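Long-range contact in beta subunit of photoactivated adenylyl cyclase (Beggiatoa sp. PS, PDB 5MBE), which probably makes cyclic AMP from ATP in response to blue light, pairing a flavin-binding BLUF sensor with an adenylyl cyclase catalytic domain: residues P149-K154 with Y253-E258. Residues are numbered along the deposited sequence; the frame is centred on the assembly and turned at random.
Sequences PQLVEK and YGHVIE
The phenol of Tyr253 and the imidazole of His255 stand beside Glu153 on an antiparallel pair of strands of the class III cyclase fold. Both rings meet Glu153 obliquely: OH of Tyr253 lies 3.4 Å from its CB, and CD2 of His255 3.8 Å from its CG. The carboxylate is turned 39° from the phenol plane but 87° from the imidazole. With CG anti to the backbone N (chi1 175°), Tyr253 is long enough to bring OH and the outer ring carbons beside CB of Glu153; an alanine here would probably leave that CB, Lys212 and Cys302 without this cover.

On the face shared by Glu153 and His255, CD1 of Leu151 rests 3.7 Å from CG1 of Ile257, both residues packing on valines of the second subunit. Val152 and Val256, beta-branched as suits strands, exchange backbone hydrogen bonds, each 2.9 Å between N and O, and line the other face with Lys154 and Glu258. The aliphatic part of Lys154 crosses Val256, then bends at chi3 and chi4 to bring NZ into a long salt bridge, 3.7 Å from OE2 of Glu258. His269 and Arg133 hold OE1 of Glu258, while its OE2 lies 3.2 Å from CD of Lys154.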
loop_
_atom_site.group_PDB
_atom_site.type_symbol
_atom_site.label_atom_id
_atom_site.label_comp_id
_atom_site.label_asym_id
_atom_site.label_seq_id
_atom_site.Cartn_x
_atom_site.Cartn_y
_atom_site.Cartn_z
ATOM N N PRO A 149 -1.795 -17.068 4.018
ATOM C CA PRO A 149 -3.146 -16.591 3.708
ATOM C C PRO A 149 -4.206 -17.579 4.172
ATOM O O PRO A 149 -4.023 -18.797 4.105
ATOM C CB PRO A 149 -3.133 -16.455 2.180
ATOM C CG PRO A 149 -1.688 -16.337 1.819
ATOM C CD PRO A 149 -0.961 -17.192 2.811
ATOM N N GLN A 150 -5.325 -17.037 4.646
ATOM C CA GLN A 150 -6.428 -17.831 5.161
ATOM C C GLN A 150 -7.706 -17.514 4.399
ATOM O O GLN A 150 -7.892 -16.400 3.897
ATOM C CB GLN A 150 -6.649 -17.575 6.657
ATOM C CG GLN A 150 -5.608 -18.207 7.569
ATOM C CD GLN A 150 -5.755 -19.713 7.674
ATOM O OE1 GLN A 150 -6.732 -20.290 7.195
ATOM N NE2 GLN A 150 -4.780 -20.358 8.302
ATOM N N LEU A 151 -8.585 -18.508 4.318
ATOM C CA LEU A 151 -9.913 -18.328 3.751
ATOM C C LEU A 151 -10.873 -17.949 4.871
ATOM O O LEU A 151 -11.049 -18.707 5.831
ATOM C CB LEU A 151 -10.381 -19.600 3.047
ATOM C CG LEU A 151 -11.781 -19.557 2.436
ATOM C CD1 LEU A 151 -11.818 -18.627 1.233
ATOM C CD2 LEU A 151 -12.232 -20.957 2.057
ATOM N N VAL A 152 -11.483 -16.770 4.755
ATOM C CA VAL A 152 -12.370 -16.248 5.784
ATOM C C VAL A 152 -13.629 -15.698 5.128
ATOM O O VAL A 152 -13.636 -15.323 3.953
ATOM C CB VAL A 152 -11.691 -15.155 6.638
ATOM C CG1 VAL A 152 -10.629 -15.767 7.532
ATOM C CG2 VAL A 152 -11.078 -14.090 5.744
ATOM N N GLU A 153 -14.706 -15.672 5.905
ATOM C CA GLU A 153 -15.955 -15.048 5.489
ATOM C C GLU A 153 -15.913 -13.582 5.902
ATOM O O GLU A 153 -15.840 -13.273 7.098
ATOM C CB GLU A 153 -17.153 -15.754 6.122
ATOM C CG GLU A 153 -17.158 -17.260 5.926
ATOM C CD GLU A 153 -17.613 -18.010 7.165
ATOM O OE1 GLU A 153 -18.731 -18.567 7.154
ATOM O OE2 GLU A 153 -16.850 -18.038 8.154
ATOM N N LYS A 154 -15.944 -12.684 4.922
ATOM C CA LYS A 154 -15.852 -11.261 5.203
ATOM C C LYS A 154 -16.909 -10.502 4.417
ATOM O O LYS A 154 -17.407 -10.970 3.391
ATOM C CB LYS A 154 -14.466 -10.696 4.865
ATOM C CG LYS A 154 -13.334 -11.309 5.657
ATOM C CD LYS A 154 -12.055 -10.507 5.487
ATOM C CE LYS A 154 -11.979 -9.374 6.494
ATOM N NZ LYS A 154 -11.843 -9.895 7.881
ATOM N N TYR A 253 -21.034 -10.234 0.820
ATOM C CA TYR A 253 -20.602 -11.217 1.802
ATOM C C TYR A 253 -20.269 -12.512 1.080
ATOM O O TYR A 253 -21.082 -13.017 0.299
ATOM C CB TYR A 253 -21.683 -11.457 2.862
ATOM C CG TYR A 253 -21.359 -12.562 3.843
ATOM C CD1 TYR A 253 -20.455 -12.357 4.876
ATOM C CD2 TYR A 253 -21.968 -13.807 3.742
ATOM C CE1 TYR A 253 -20.159 -13.362 5.778
ATOM C CE2 TYR A 253 -21.678 -14.818 4.640
ATOM C CZ TYR A 253 -20.774 -14.590 5.655
ATOM O OH TYR A 253 -20.481 -15.590 6.552
ATOM N N GLY A 254 -19.078 -13.038 1.332
ATOM C CA GLY A 254 -18.678 -14.283 0.703
ATOM C C GLY A 254 -17.336 -14.736 1.231
ATOM O O GLY A 254 -16.733 -14.102 2.103
ATOM N N HIS A 255 -16.879 -15.859 0.685
ATOM C CA HIS A 255 -15.586 -16.419 1.056
ATOM C C HIS A 255 -14.490 -15.698 0.287
ATOM O O HIS A 255 -14.532 -15.620 -0.945
ATOM C CB HIS A 255 -15.543 -17.918 0.766
ATOM C CG HIS A 255 -16.568 -18.710 1.514
ATOM N ND1 HIS A 255 -16.574 -20.088 1.532
ATOM C CD2 HIS A 255 -17.624 -18.320 2.268
ATOM C CE1 HIS A 255 -17.586 -20.513 2.266
ATOM N NE2 HIS A 255 -18.240 -19.461 2.724
ATOM N N VAL A 256 -13.511 -15.165 1.012
ATOM C CA VAL A 256 -12.380 -14.485 0.399
ATOM C C VAL A 256 -11.097 -15.025 1.006
ATOM O O VAL A 256 -11.055 -15.421 2.175
ATOM C CB VAL A 256 -12.451 -12.947 0.564
ATOM C CG1 VAL A 256 -13.663 -12.392 -0.157
ATOM C CG2 VAL A 256 -12.471 -12.563 2.039
ATOM N N ILE A 257 -10.045 -15.048 0.195
ATOM C CA ILE A 257 -8.717 -15.440 0.641
ATOM C C ILE A 257 -7.944 -14.169 0.948
ATOM O O ILE A 257 -7.701 -13.347 0.056
ATOM C CB ILE A 257 -7.999 -16.298 -0.411
ATOM C CG1 ILE A 257 -8.771 -17.598 -0.630
ATOM C CG2 ILE A 257 -6.563 -16.579 0.021
ATOM C CD1 ILE A 257 -8.536 -18.224 -1.972
ATOM N N GLU A 258 -7.576 -13.998 2.212
ATOM C CA GLU A 258 -6.890 -12.804 2.682
ATOM C C GLU A 258 -5.460 -13.150 3.075
ATOM O O GLU A 258 -5.228 -14.133 3.788
ATOM C CB GLU A 258 -7.638 -12.189 3.867
ATOM C CG GLU A 258 -6.900 -11.069 4.552
ATOM C CD GLU A 258 -7.811 -10.203 5.396
ATOM O OE1 GLU A 258 -7.448 -9.040 5.666
ATOM O OE2 GLU A 258 -8.897 -10.683 5.780
#